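Local coordinates for protein chitinase A (Cycas revoluta, PDB 4MNK) that probably hydrolyses chitin as a class V enzyme of glycosyl hydrolase family 18, and is seen here with N-acetylglucosamine oligosaccharide bound, at residues P122-M128 / V172-P176; E158-Q164 / Y175-I180; L240-S244 / G267-F271; F271-F277 / V302-Q307. Where two conformers were deposited one is given. Numbering follows the deposited sequence.

Contact 1: P122-M128 / V172-P176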
# COMPACT_ATOMS: atom_id res chain seq x y z
N PRO A 122 -10.48 8.44 5.58
CA PRO A 122 -10.95 9.46 6.52
C PRO A 122 -11.82 10.51 5.83
O PRO A 122 -11.42 11.67 5.66
CB PRO A 122 -9.64 10.07 7.04
CG PRO A 122 -8.65 9.84 5.95
CD PRO A 122 -9.03 8.52 5.35
N GLU A 123 -13.02 10.09 5.44
CA GLU A 123 -14.01 10.95 4.81
C GLU A 123 -15.40 10.51 5.29
O GLU A 123 -15.59 9.34 5.61
CB GLU A 123 -13.89 10.89 3.27
CG GLU A 123 -14.07 9.51 2.64
CD GLU A 123 -15.53 9.15 2.39
OE1 GLU A 123 -16.38 10.07 2.35
OE2 GLU A 123 -15.83 7.95 2.24
N PRO A 124 -16.37 11.44 5.34
CA PRO A 124 -16.34 12.86 4.97
C PRO A 124 -15.61 13.76 5.99
O PRO A 124 -14.81 13.27 6.79
CB PRO A 124 -17.82 13.23 4.85
CG PRO A 124 -18.50 12.30 5.78
CD PRO A 124 -17.73 11.02 5.72
N GLN A 125 -15.89 15.06 5.95
CA GLN A 125 -15.14 16.04 6.74
C GLN A 125 -15.03 15.69 8.23
O GLN A 125 -13.95 15.81 8.81
CB GLN A 125 -15.70 17.46 6.55
CG GLN A 125 -14.91 18.57 7.24
CD GLN A 125 -13.45 18.64 6.80
OE1 GLN A 125 -13.12 18.44 5.63
NE2 GLN A 125 -12.56 18.95 7.75
N LEU A 126 -16.13 15.26 8.84
CA LEU A 126 -16.12 14.86 10.25
C LEU A 126 -15.08 13.79 10.52
O LEU A 126 -14.35 13.85 11.52
CB LEU A 126 -17.51 14.38 10.70
CG LEU A 126 -17.59 13.81 12.13
CD1 LEU A 126 -17.19 14.85 13.18
CD2 LEU A 126 -18.97 13.25 12.42
N GLU A 127 -15.00 12.81 9.63
CA GLU A 127 -14.05 11.71 9.78
C GLU A 127 -12.60 12.15 9.63
O GLU A 127 -11.73 11.65 10.35
CB GLU A 127 -14.40 10.55 8.85
CG GLU A 127 -15.77 9.92 9.14
CD GLU A 127 -15.99 9.59 10.61
OE1 GLU A 127 -15.02 9.19 11.30
OE2 GLU A 127 -17.13 9.72 11.08
N MET A 128 -12.34 13.10 8.74
CA MET A 128 -11.01 13.68 8.63
C MET A 128 -10.65 14.45 9.90
O MET A 128 -9.55 14.30 10.43
CB MET A 128 -10.88 14.58 7.40
CG MET A 128 -9.47 15.16 7.18
SD MET A 128 -8.19 13.91 6.94
CE MET A 128 -8.48 13.46 5.23
N VAL A 172 -15.19 16.11 -0.72
CA VAL A 172 -15.86 16.21 0.58
C VAL A 172 -14.87 16.58 1.69
O VAL A 172 -15.23 17.21 2.68
CB VAL A 172 -16.67 14.92 0.95
CG1 VAL A 172 -17.64 14.57 -0.16
CG2 VAL A 172 -15.75 13.73 1.25
N THR A 173 -13.61 16.17 1.48
CA THR A 173 -12.50 16.54 2.35
C THR A 173 -11.19 16.32 1.58
O THR A 173 -11.21 15.96 0.40
CB THR A 173 -12.52 15.76 3.71
OG1 THR A 173 -11.55 16.32 4.60
CG2 THR A 173 -12.24 14.27 3.51
N GLU A 174 -10.07 16.58 2.24
CA GLU A 174 -8.76 16.39 1.62
C GLU A 174 -7.72 16.15 2.70
O GLU A 174 -7.92 16.52 3.85
CB GLU A 174 -8.38 17.61 0.76
CG GLU A 174 -8.21 18.91 1.52
CD GLU A 174 -8.10 20.10 0.59
OE1 GLU A 174 -9.14 20.51 0.03
OE2 GLU A 174 -6.98 20.62 0.43
N TYR A 175 -6.60 15.52 2.32
CA TYR A 175 -5.52 15.28 3.27
C TYR A 175 -4.82 16.58 3.63
O TYR A 175 -4.41 17.33 2.73
CB TYR A 175 -4.52 14.28 2.70
CG TYR A 175 -5.06 12.88 2.55
CD1 TYR A 175 -5.50 12.41 1.31
CD2 TYR A 175 -5.12 12.01 3.64
CE1 TYR A 175 -6.00 11.12 1.16
CE2 TYR A 175 -5.61 10.71 3.50
CZ TYR A 175 -6.05 10.27 2.26
OH TYR A 175 -6.54 8.99 2.10
N PRO A 176 -4.70 16.87 4.94
CA PRO A 176 -4.01 18.09 5.36
C PRO A 176 -2.49 17.88 5.29
O PRO A 176 -1.90 17.29 6.20
CB PRO A 176 -4.49 18.28 6.80
CG PRO A 176 -4.85 16.91 7.28
CD PRO A 176 -5.27 16.12 6.07
O HOH W 1 -17.96 16.56 4.34

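Contact 2: E158-Q164 / Y175-I180. With NAG (2-acetamido-2-deoxy-beta-D-glucopyranose), chain C.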
# COMPACT_ATOMS: atom_id res chain seq x y z
N GLU A 158 1.28 6.47 7.12
CA GLU A 158 -0.10 6.09 6.84
C GLU A 158 -0.30 5.86 5.35
O GLU A 158 0.41 6.43 4.52
CB GLU A 158 -1.09 7.14 7.36
CG GLU A 158 -1.26 8.33 6.44
CD GLU A 158 -2.12 9.43 7.02
OE1 GLU A 158 -2.72 10.18 6.22
OE2 GLU A 158 -2.19 9.56 8.26
N ALA A 159 -1.28 5.01 5.03
CA ALA A 159 -1.72 4.82 3.66
C ALA A 159 -2.60 6.00 3.27
O ALA A 159 -3.44 6.46 4.06
CB ALA A 159 -2.50 3.53 3.54
N VAL A 160 -2.40 6.51 2.06
CA VAL A 160 -3.26 7.54 1.51
C VAL A 160 -3.80 7.14 0.15
O VAL A 160 -3.16 6.39 -0.60
CB VAL A 160 -2.58 8.95 1.45
CG1 VAL A 160 -2.18 9.43 2.84
CG2 VAL A 160 -1.39 8.96 0.51
N TYR A 161 -5.00 7.64 -0.15
CA TYR A 161 -5.60 7.56 -1.48
C TYR A 161 -4.62 8.11 -2.51
O TYR A 161 -3.71 8.88 -2.16
CB TYR A 161 -6.89 8.39 -1.45
CG TYR A 161 -7.80 8.26 -2.65
CD1 TYR A 161 -8.16 9.39 -3.39
CD2 TYR A 161 -8.35 7.03 -3.02
CE1 TYR A 161 -9.01 9.29 -4.48
CE2 TYR A 161 -9.20 6.92 -4.11
CZ TYR A 161 -9.53 8.06 -4.83
OH TYR A 161 -10.37 7.98 -5.92
N PHE A 162 -4.78 7.73 -3.77
CA PHE A 162 -3.86 8.15 -4.82
C PHE A 162 -3.81 9.67 -4.99
O PHE A 162 -2.81 10.22 -5.45
CB PHE A 162 -4.18 7.47 -6.16
CG PHE A 162 -5.15 8.23 -7.03
CD1 PHE A 162 -6.52 8.17 -6.80
CD2 PHE A 162 -4.69 8.99 -8.10
CE1 PHE A 162 -7.42 8.87 -7.60
CE2 PHE A 162 -5.57 9.69 -8.91
CZ PHE A 162 -6.94 9.63 -8.67
N HIS A 163 -4.90 10.33 -4.59
CA HIS A 163 -5.10 11.76 -4.78
C HIS A 163 -5.24 12.46 -3.44
O HIS A 163 -5.73 11.87 -2.47
CB HIS A 163 -6.37 11.97 -5.61
CG HIS A 163 -6.43 13.28 -6.32
ND1 HIS A 163 -6.74 14.47 -5.69
CD2 HIS A 163 -6.25 13.59 -7.63
CE1 HIS A 163 -6.73 15.45 -6.57
NE2 HIS A 163 -6.44 14.94 -7.76
N GLN A 164 -4.81 13.72 -3.39
CA GLN A 164 -4.88 14.52 -2.17
C GLN A 164 -6.32 14.89 -1.79
O GLN A 164 -6.60 15.13 -0.62
CB GLN A 164 -4.00 15.77 -2.34
CG GLN A 164 -3.83 16.64 -1.09
CD GLN A 164 -4.79 17.82 -1.04
OE1 GLN A 164 -5.33 18.25 -2.06
NE2 GLN A 164 -5.00 18.35 0.16
N TYR A 175 -6.60 15.52 2.32
CA TYR A 175 -5.52 15.28 3.27
C TYR A 175 -4.82 16.58 3.63
O TYR A 175 -4.41 17.33 2.73
CB TYR A 175 -4.52 14.28 2.70
CG TYR A 175 -5.06 12.88 2.55
CD1 TYR A 175 -5.50 12.41 1.31
CD2 TYR A 175 -5.12 12.01 3.64
CE1 TYR A 175 -6.00 11.12 1.16
CE2 TYR A 175 -5.61 10.71 3.50
CZ TYR A 175 -6.05 10.27 2.26
OH TYR A 175 -6.54 8.99 2.10
N PRO A 176 -4.70 16.87 4.94
CA PRO A 176 -4.01 18.09 5.36
C PRO A 176 -2.49 17.88 5.29
O PRO A 176 -1.90 17.29 6.20
CB PRO A 176 -4.49 18.28 6.80
CG PRO A 176 -4.85 16.91 7.28
CD PRO A 176 -5.27 16.12 6.07
N VAL A 177 -1.87 18.34 4.21
CA VAL A 177 -0.49 17.95 3.90
C VAL A 177 0.56 18.50 4.87
O VAL A 177 1.54 17.81 5.16
CB VAL A 177 -0.08 18.22 2.42
CG1 VAL A 177 -1.00 17.47 1.47
CG2 VAL A 177 -0.07 19.71 2.11
N GLN A 178 0.36 19.72 5.36
CA GLN A 178 1.30 20.32 6.31
C GLN A 178 1.24 19.56 7.64
O GLN A 178 2.28 19.25 8.23
CB GLN A 178 0.99 21.80 6.51
CG GLN A 178 2.01 22.54 7.36
CD GLN A 178 1.51 23.89 7.80
OE1 GLN A 178 0.55 23.99 8.57
NE2 GLN A 178 2.15 24.94 7.32
N PHE A 179 0.03 19.27 8.10
CA PHE A 179 -0.22 18.43 9.27
C PHE A 179 0.50 17.09 9.15
O PHE A 179 1.24 16.67 10.05
CB PHE A 179 -1.73 18.22 9.44
CG PHE A 179 -2.10 17.23 10.52
CD1 PHE A 179 -2.42 17.68 11.79
CD2 PHE A 179 -2.14 15.87 10.25
CE1 PHE A 179 -2.77 16.77 12.79
CE2 PHE A 179 -2.49 14.96 11.25
CZ PHE A 179 -2.80 15.41 12.52
N ILE A 180 0.29 16.42 8.01
CA ILE A 180 0.88 15.12 7.75
C ILE A 180 2.41 15.18 7.72
O ILE A 180 3.08 14.34 8.33
CB ILE A 180 0.33 14.52 6.43
CG1 ILE A 180 -1.13 14.08 6.60
CG2 ILE A 180 1.19 13.35 5.97
CD1 ILE A 180 -1.84 13.74 5.30
C1 NAG C . -12.97 2.91 -7.84
C2 NAG C . -11.78 2.83 -6.88
C3 NAG C . -11.39 1.39 -6.55
C4 NAG C . -12.61 0.53 -6.19
C5 NAG C . -13.76 0.76 -7.18
C6 NAG C . -15.02 0.00 -6.77
C7 NAG C . -10.37 4.82 -7.17
C8 NAG C . -9.15 5.40 -7.81
N2 NAG C . -10.63 3.53 -7.43
O3 NAG C . -10.47 1.39 -5.49
O4 NAG C . -12.23 -0.83 -6.18
O5 NAG C . -14.05 2.14 -7.33
O6 NAG C . -15.52 0.50 -5.55
O7 NAG C . -11.09 5.52 -6.45
O HOH W 2 -6.11 7.32 4.15

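Contact 3: L240-S244 / G267-F271. With NAG (2-acetamido-2-deoxy-beta-D-glucopyranose), chain B.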
# COMPACT_ATOMS: atom_id res chain seq x y z
N LEU A 240 1.72 -5.43 -6.89
CA LEU A 240 2.29 -6.70 -7.33
C LEU A 240 1.19 -7.68 -7.74
O LEU A 240 1.39 -8.89 -7.80
CB LEU A 240 3.20 -7.29 -6.25
CG LEU A 240 4.51 -6.53 -6.03
CD1 LEU A 240 5.28 -7.13 -4.87
CD2 LEU A 240 5.36 -6.50 -7.29
N PHE A 241 0.02 -7.11 -8.04
CA PHE A 241 -1.11 -7.85 -8.56
C PHE A 241 -1.69 -7.07 -9.73
O PHE A 241 -1.44 -5.87 -9.87
CB PHE A 241 -2.18 -8.02 -7.47
CG PHE A 241 -2.84 -6.73 -7.05
CD1 PHE A 241 -2.26 -5.92 -6.08
CD2 PHE A 241 -4.02 -6.31 -7.65
CE1 PHE A 241 -2.86 -4.72 -5.70
CE2 PHE A 241 -4.63 -5.11 -7.28
CZ PHE A 241 -4.04 -4.32 -6.30
N GLY A 242 -2.45 -7.76 -10.56
CA GLY A 242 -3.17 -7.14 -11.66
C GLY A 242 -4.67 -7.26 -11.46
O GLY A 242 -5.13 -8.07 -10.65
N ARG A 243 -5.42 -6.45 -12.20
CA ARG A 243 -6.87 -6.54 -12.23
C ARG A 243 -7.30 -7.26 -13.50
O ARG A 243 -6.80 -6.96 -14.59
CB ARG A 243 -7.51 -5.16 -12.14
CG ARG A 243 -7.37 -4.48 -10.78
CD ARG A 243 -8.39 -5.02 -9.80
NE ARG A 243 -8.13 -4.57 -8.44
CZ ARG A 243 -8.64 -5.13 -7.35
NH1 ARG A 243 -9.45 -6.18 -7.46
NH2 ARG A 243 -8.34 -4.65 -6.15
N SER A 244 -8.23 -8.20 -13.36
CA SER A 244 -8.62 -9.06 -14.46
C SER A 244 -10.09 -8.92 -14.83
O SER A 244 -10.93 -8.63 -13.97
CB SER A 244 -8.30 -10.51 -14.14
OG SER A 244 -9.10 -10.95 -13.05
N GLY A 267 -11.33 -11.07 -9.81
CA GLY A 267 -10.88 -9.79 -10.36
C GLY A 267 -9.44 -9.39 -10.07
O GLY A 267 -9.02 -8.32 -10.50
N ALA A 268 -8.70 -10.22 -9.35
CA ALA A 268 -7.31 -9.93 -9.02
C ALA A 268 -6.40 -11.14 -9.16
O ALA A 268 -6.75 -12.24 -8.73
CB ALA A 268 -7.20 -9.35 -7.62
N LEU A 269 -5.22 -10.92 -9.74
CA LEU A 269 -4.27 -11.99 -10.00
C LEU A 269 -2.87 -11.53 -9.60
O LEU A 269 -2.44 -10.46 -10.02
CB LEU A 269 -4.30 -12.36 -11.48
CG LEU A 269 -3.85 -13.77 -11.86
CD1 LEU A 269 -4.67 -14.81 -11.12
CD2 LEU A 269 -3.94 -13.97 -13.36
N SER A 270 -2.17 -12.34 -8.81
CA SER A 270 -0.82 -12.00 -8.37
C SER A 270 0.12 -11.95 -9.57
O SER A 270 -0.11 -12.64 -10.57
CB SER A 270 -0.30 -13.02 -7.36
OG SER A 270 0.03 -14.24 -8.00
N PHE A 271 1.18 -11.15 -9.47
CA PHE A 271 2.19 -11.11 -10.53
C PHE A 271 2.72 -12.50 -10.86
O PHE A 271 2.87 -12.84 -12.04
CB PHE A 271 3.34 -10.17 -10.15
CG PHE A 271 4.39 -10.05 -11.22
CD1 PHE A 271 5.62 -10.67 -11.09
CD2 PHE A 271 4.13 -9.32 -12.38
CE1 PHE A 271 6.59 -10.56 -12.08
CE2 PHE A 271 5.09 -9.20 -13.38
CZ PHE A 271 6.32 -9.82 -13.23
C1 NAG B . -6.06 -6.62 -0.03
C2 NAG B . -5.82 -7.92 -0.78
C3 NAG B . -6.69 -9.04 -0.23
C4 NAG B . -6.60 -9.15 1.30
C5 NAG B . -6.64 -7.77 1.99
C6 NAG B . -6.23 -7.86 3.46
C7 NAG B . -5.09 -7.71 -3.11
C8 NAG B . -5.51 -7.53 -4.53
N2 NAG B . -6.07 -7.75 -2.20
O3 NAG B . -6.30 -10.26 -0.81
O4 NAG B . -7.69 -9.92 1.78
O5 NAG B . -5.79 -6.83 1.35
O6 NAG B . -4.86 -8.21 3.56
O7 NAG B . -3.89 -7.82 -2.82
O HOH W 3 -10.76 -6.64 -11.98

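Contact 4: F271-F277 / V302-Q307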
# COMPACT_ATOMS: atom_id res chain seq x y z
N PHE A 271 1.18 -11.15 -9.47
CA PHE A 271 2.19 -11.11 -10.53
C PHE A 271 2.72 -12.50 -10.86
O PHE A 271 2.87 -12.84 -12.04
CB PHE A 271 3.34 -10.17 -10.15
CG PHE A 271 4.39 -10.05 -11.22
CD1 PHE A 271 5.62 -10.67 -11.09
CD2 PHE A 271 4.13 -9.32 -12.38
CE1 PHE A 271 6.59 -10.56 -12.08
CE2 PHE A 271 5.09 -9.20 -13.38
CZ PHE A 271 6.32 -9.82 -13.23
N SER A 272 2.99 -13.31 -9.84
CA SER A 272 3.47 -14.67 -10.05
C SER A 272 2.47 -15.51 -10.86
O SER A 272 2.87 -16.26 -11.75
CB SER A 272 3.81 -15.34 -8.72
OG SER A 272 4.90 -14.68 -8.10
N GLU A 273 1.18 -15.36 -10.57
CA GLU A 273 0.15 -16.05 -11.34
C GLU A 273 0.04 -15.50 -12.76
O GLU A 273 -0.26 -16.25 -13.69
CB GLU A 273 -1.20 -16.04 -10.63
CG GLU A 273 -1.27 -16.92 -9.37
CD GLU A 273 -1.06 -18.42 -9.64
OE1 GLU A 273 -1.20 -18.86 -10.80
OE2 GLU A 273 -0.77 -19.15 -8.67
N ILE A 274 0.30 -14.21 -12.93
CA ILE A 274 0.34 -13.60 -14.26
C ILE A 274 1.51 -14.16 -15.08
O ILE A 274 1.36 -14.41 -16.28
CB ILE A 274 0.40 -12.05 -14.18
CG1 ILE A 274 -0.91 -11.52 -13.58
CG2 ILE A 274 0.65 -11.43 -15.56
CD1 ILE A 274 -0.86 -10.08 -13.13
N GLN A 275 2.65 -14.38 -14.43
CA GLN A 275 3.78 -15.05 -15.09
C GLN A 275 3.41 -16.46 -15.54
O GLN A 275 3.78 -16.88 -16.65
CB GLN A 275 5.02 -15.07 -14.19
CG GLN A 275 5.52 -13.69 -13.76
CD GLN A 275 5.90 -12.82 -14.94
OE1 GLN A 275 6.99 -12.95 -15.51
NE2 GLN A 275 5.01 -11.90 -15.31
N ASN A 276 2.68 -17.19 -14.69
CA ASN A 276 2.16 -18.51 -15.06
C ASN A 276 1.20 -18.42 -16.25
O ASN A 276 1.26 -19.24 -17.16
CB ASN A 276 1.45 -19.16 -13.86
CG ASN A 276 2.38 -19.47 -12.70
OD1 ASN A 276 3.60 -19.54 -12.86
ND2 ASN A 276 1.80 -19.67 -11.52
N PHE A 277 0.35 -17.40 -16.22
CA PHE A 277 -0.62 -17.12 -17.29
C PHE A 277 0.10 -16.95 -18.63
O PHE A 277 -0.28 -17.56 -19.63
CB PHE A 277 -1.40 -15.86 -16.90
CG PHE A 277 -2.57 -15.52 -17.80
CD1 PHE A 277 -2.75 -14.21 -18.22
CD2 PHE A 277 -3.51 -16.48 -18.18
CE1 PHE A 277 -3.83 -13.85 -19.03
CE2 PHE A 277 -4.59 -16.14 -18.99
CZ PHE A 277 -4.75 -14.82 -19.42
N VAL A 302 -5.84 -9.40 -18.26
CA VAL A 302 -5.35 -8.86 -17.00
C VAL A 302 -4.41 -7.67 -17.24
O VAL A 302 -3.54 -7.74 -18.10
CB VAL A 302 -4.69 -9.96 -16.11
CG1 VAL A 302 -3.48 -10.59 -16.81
CG2 VAL A 302 -4.32 -9.42 -14.73
N GLY A 303 -4.62 -6.59 -16.49
CA GLY A 303 -3.74 -5.42 -16.54
C GLY A 303 -2.90 -5.37 -15.27
O GLY A 303 -3.42 -5.59 -14.18
N TYR A 304 -1.62 -5.06 -15.42
CA TYR A 304 -0.66 -5.17 -14.32
C TYR A 304 0.60 -4.37 -14.62
O TYR A 304 0.73 -3.76 -15.69
CB TYR A 304 -0.30 -6.64 -14.07
CG TYR A 304 0.30 -7.32 -15.29
CD1 TYR A 304 1.68 -7.51 -15.41
CD2 TYR A 304 -0.51 -7.73 -16.35
CE1 TYR A 304 2.23 -8.11 -16.54
CE2 TYR A 304 0.02 -8.33 -17.48
CZ TYR A 304 1.39 -8.51 -17.57
OH TYR A 304 1.90 -9.11 -18.70
N ASP A 305 1.54 -4.39 -13.68
CA ASP A 305 2.86 -3.81 -13.89
C ASP A 305 3.87 -4.91 -14.17
O ASP A 305 3.89 -5.94 -13.49
CB ASP A 305 3.28 -2.97 -12.70
CG ASP A 305 2.70 -1.57 -12.74
OD1 ASP A 305 3.07 -0.81 -13.66
OD2 ASP A 305 1.87 -1.24 -11.87
N ASN A 306 4.71 -4.69 -15.17
CA ASN A 306 5.77 -5.64 -15.50
C ASN A 306 7.15 -5.02 -15.31
O ASN A 306 7.29 -3.92 -14.77
CB ASN A 306 5.58 -6.25 -16.90
CG ASN A 306 5.86 -5.27 -18.03
OD1 ASN A 306 6.19 -4.10 -17.82
ND2 ASN A 306 5.73 -5.76 -19.26
N GLN A 307 8.18 -5.74 -15.76
CA GLN A 307 9.55 -5.31 -15.58
C GLN A 307 9.80 -3.91 -16.15
O GLN A 307 10.43 -3.06 -15.51
CB GLN A 307 10.49 -6.34 -16.21
CG GLN A 307 10.46 -7.74 -15.55
CD GLN A 307 9.48 -8.74 -16.18
OE1 GLN A 307 8.33 -8.41 -16.51
NE2 GLN A 307 9.93 -9.98 -16.32
O HOH W 4 5.75 -9.99 -17.16

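Contact 1: P122-M128 / V172-P176
Pro-122 opens the segment with its ring pressed toward Tyr-175, Pro-122 CG lying 4.0 Å from Tyr-175 CE2, while its carbonyl O stands 3.5 Å from the methyl CG2 of Thr-173. Thr-173 CG2 also lies 3.8 Å from Glu-123 CB, so Thr-173 presents carbon as well as oxygen to this segment. Pro-124, joined by a cis peptide bond, occupies the N-cap position of helix 125-149 and rests its CB 4.2 Å from Val-172 CG2. These residues belong to the turn between strand 114-119 and its helix in the family 18 TIM barrel; their partner lies in the excursion after the following strand, where Val-172 and Thr-173 together face Leu-166 as a classic beta bulge. Gln-125 begins the helix with a side chain long enough to reach back: its OE1 accepts a hydrogen bond of 2.8 Å from Thr-173 OG1. Beside it, water 1 accepts from Gln-125 N (3.0 Å) and donates to Val-172 O (3.3 Å). One turn on, the flexible thioether of Met-128 packs against the end of segment 172-176, placing CE 4.0 Å from Tyr-175 CD2 and SD 3.8 Å from Pro-176 CD.

Contact 2: E158-Q164 / Y175-I180
Three hydrogen bonds converge on Tyr-175. Both its backbone N and its backbone O are bonded to Gln-164: Tyr-175 N donates to Gln-164 O at 3.0 Å, and the amide of the Gln-164 side chain returns the favour, NE2 donating to Tyr-175 O at 2.8 Å. A glutamine suits this place because its amide group can donate twice, the same NE2 also serving Glu-174. The phenol reaches back to the backbone of Tyr-161, whose N donates to Tyr-175 OH at 3.0 Å along an almost straight line. Water 2 joins this network, 2.7 Å from Tyr-175 OH and 2.8 Å from Ala-159 O. Around the polar points, apolar groups close in. Val-160 CG1 sits over one face of the tyrosine ring in a CH-pi contact, 4.0 Å from the Tyr-175 centroid, and Tyr-161 CB lies 3.9 Å from Tyr-175 CE1. Farther out, Gln-164 CG meets Val-177 CG1 at 3.9 Å. Separately, the methyl Ile-180 CD1 packs beside a carboxylate, 3.8 Å from Glu-158 OE1. The Tyr-161 hydroxyl contacts the sugar, its OH donating to O7 of NAG (chain C) at 2.6 Å, while Phe-162 CE1 lies 3.9 Å from C8 of the same NAG. The arrangement is a beta-alpha unit of the TIM barrel, strand 155-161 leading to helix 177-183, whose connecting loop begins at the glycan pocket.

Contact 3: L240-S244 / G267-F271
Part of the glycan pocket is built on this antiparallel pairing, in which strand 262-270, from the alpha+beta insertion of family 18 chitinases, lies alongside barrel strand 234-247. Gly-242 and Leu-269 form the hydrogen-bonded pair, with Gly-242 N to Leu-269 O at 2.8 Å and Leu-269 N to Gly-242 O at 3.0 Å. The pairing extends both ways, through Phe-271 N to Leu-240 O (2.8 Å) and Ser-244 N to Gly-267 O (3.0 Å). Phe-241 and Ala-268 share the sugar-facing side of the sheet: the acetamido methyl C8 of NAG (chain B) lies over one face of the Phe-241 ring, 3.7 Å from Phe-241 CD2, and 4.0 Å from Ala-268 CB, two apolar surfaces matched to a methyl. On that face too, Arg-243 forms a salt bridge with Asp-193 of the same pocket. Gly-267 has backbone angles at which a CB would strike the preceding carbonyl; Gly-267 O and Ser-244 O each accept a hydrogen bond from water 3, 2.8 Å from each. Beyond these segments, Arg-243 bonds through its backbone to Gly-303 of strand 300-304 and Leu-240 to Trp-328 of strand 324-328, while Leu-240 and Phe-271 both pack on Leu-338 of helix 337-346.

Contact 4: F271-F277 / V302-Q307
Within the alpha+beta insertion of family 18 chitinases, helix 271-279 lies across strand 300-304, the short segment axes passing 10.4 Å apart with an angle of 128° between their directions. The chief bump is Ile-274, whose branched chain enters the hollow between Val-302 and Tyr-304. These two residues point toward the helix, whereas Gly-303 between them contributes nothing to the contact. The CD1 of Ile-274 reaches 3.9 Å from Val-302 CG2 and 3.6 Å from Tyr-304 CB; its CG2 lies 3.6 Å from the centroid of the Tyr-304 ring, only 12° off the normal, a CH-pi contact that a flat ring and a methyl make well. One turn back, Phe-271 wedges its ring along the chain leaving the strand, CD2 standing 4.3 Å from Tyr-304 CD1 and CE2 3.5 Å from Asp-305 O. At the other end, Phe-277 covers the second methyl of Val-302, with 4.0 Å from Phe-277 CD1 to Val-302 CG1. The Tyr-304 hydroxyl finds its partner elsewhere, in Glu-284. No hydrogen bond joins the segments directly, but at the margin water 4 accepts from Gln-275 NE2 at 2.8 Å and donates to Gln-307 OE1 at 3.1 Å.

From the N terminus, contact 1 opens first and closes a loop of 43 intervening residues, tying the start of helix 125-149 to the loop of the next beta-alpha unit. Contact 2 opens within that loop, at strand 155-161, and closes its own unit on itself; because its closing segment shares Tyr-175 and Pro-176 with contact 1 but runs past it, the two interlock rather than nest. Contact 3 begins only after both have closed, joining barrel strand 234-247 to the insertion. Contact 4 follows in series, with Phe-271 shared, and brings the chain back beside strand 234-247, where Arg-243 O meets Gly-303 N. Contacts 2 and 3 lie on opposite sides of the chain's centre, each bordering a glycan.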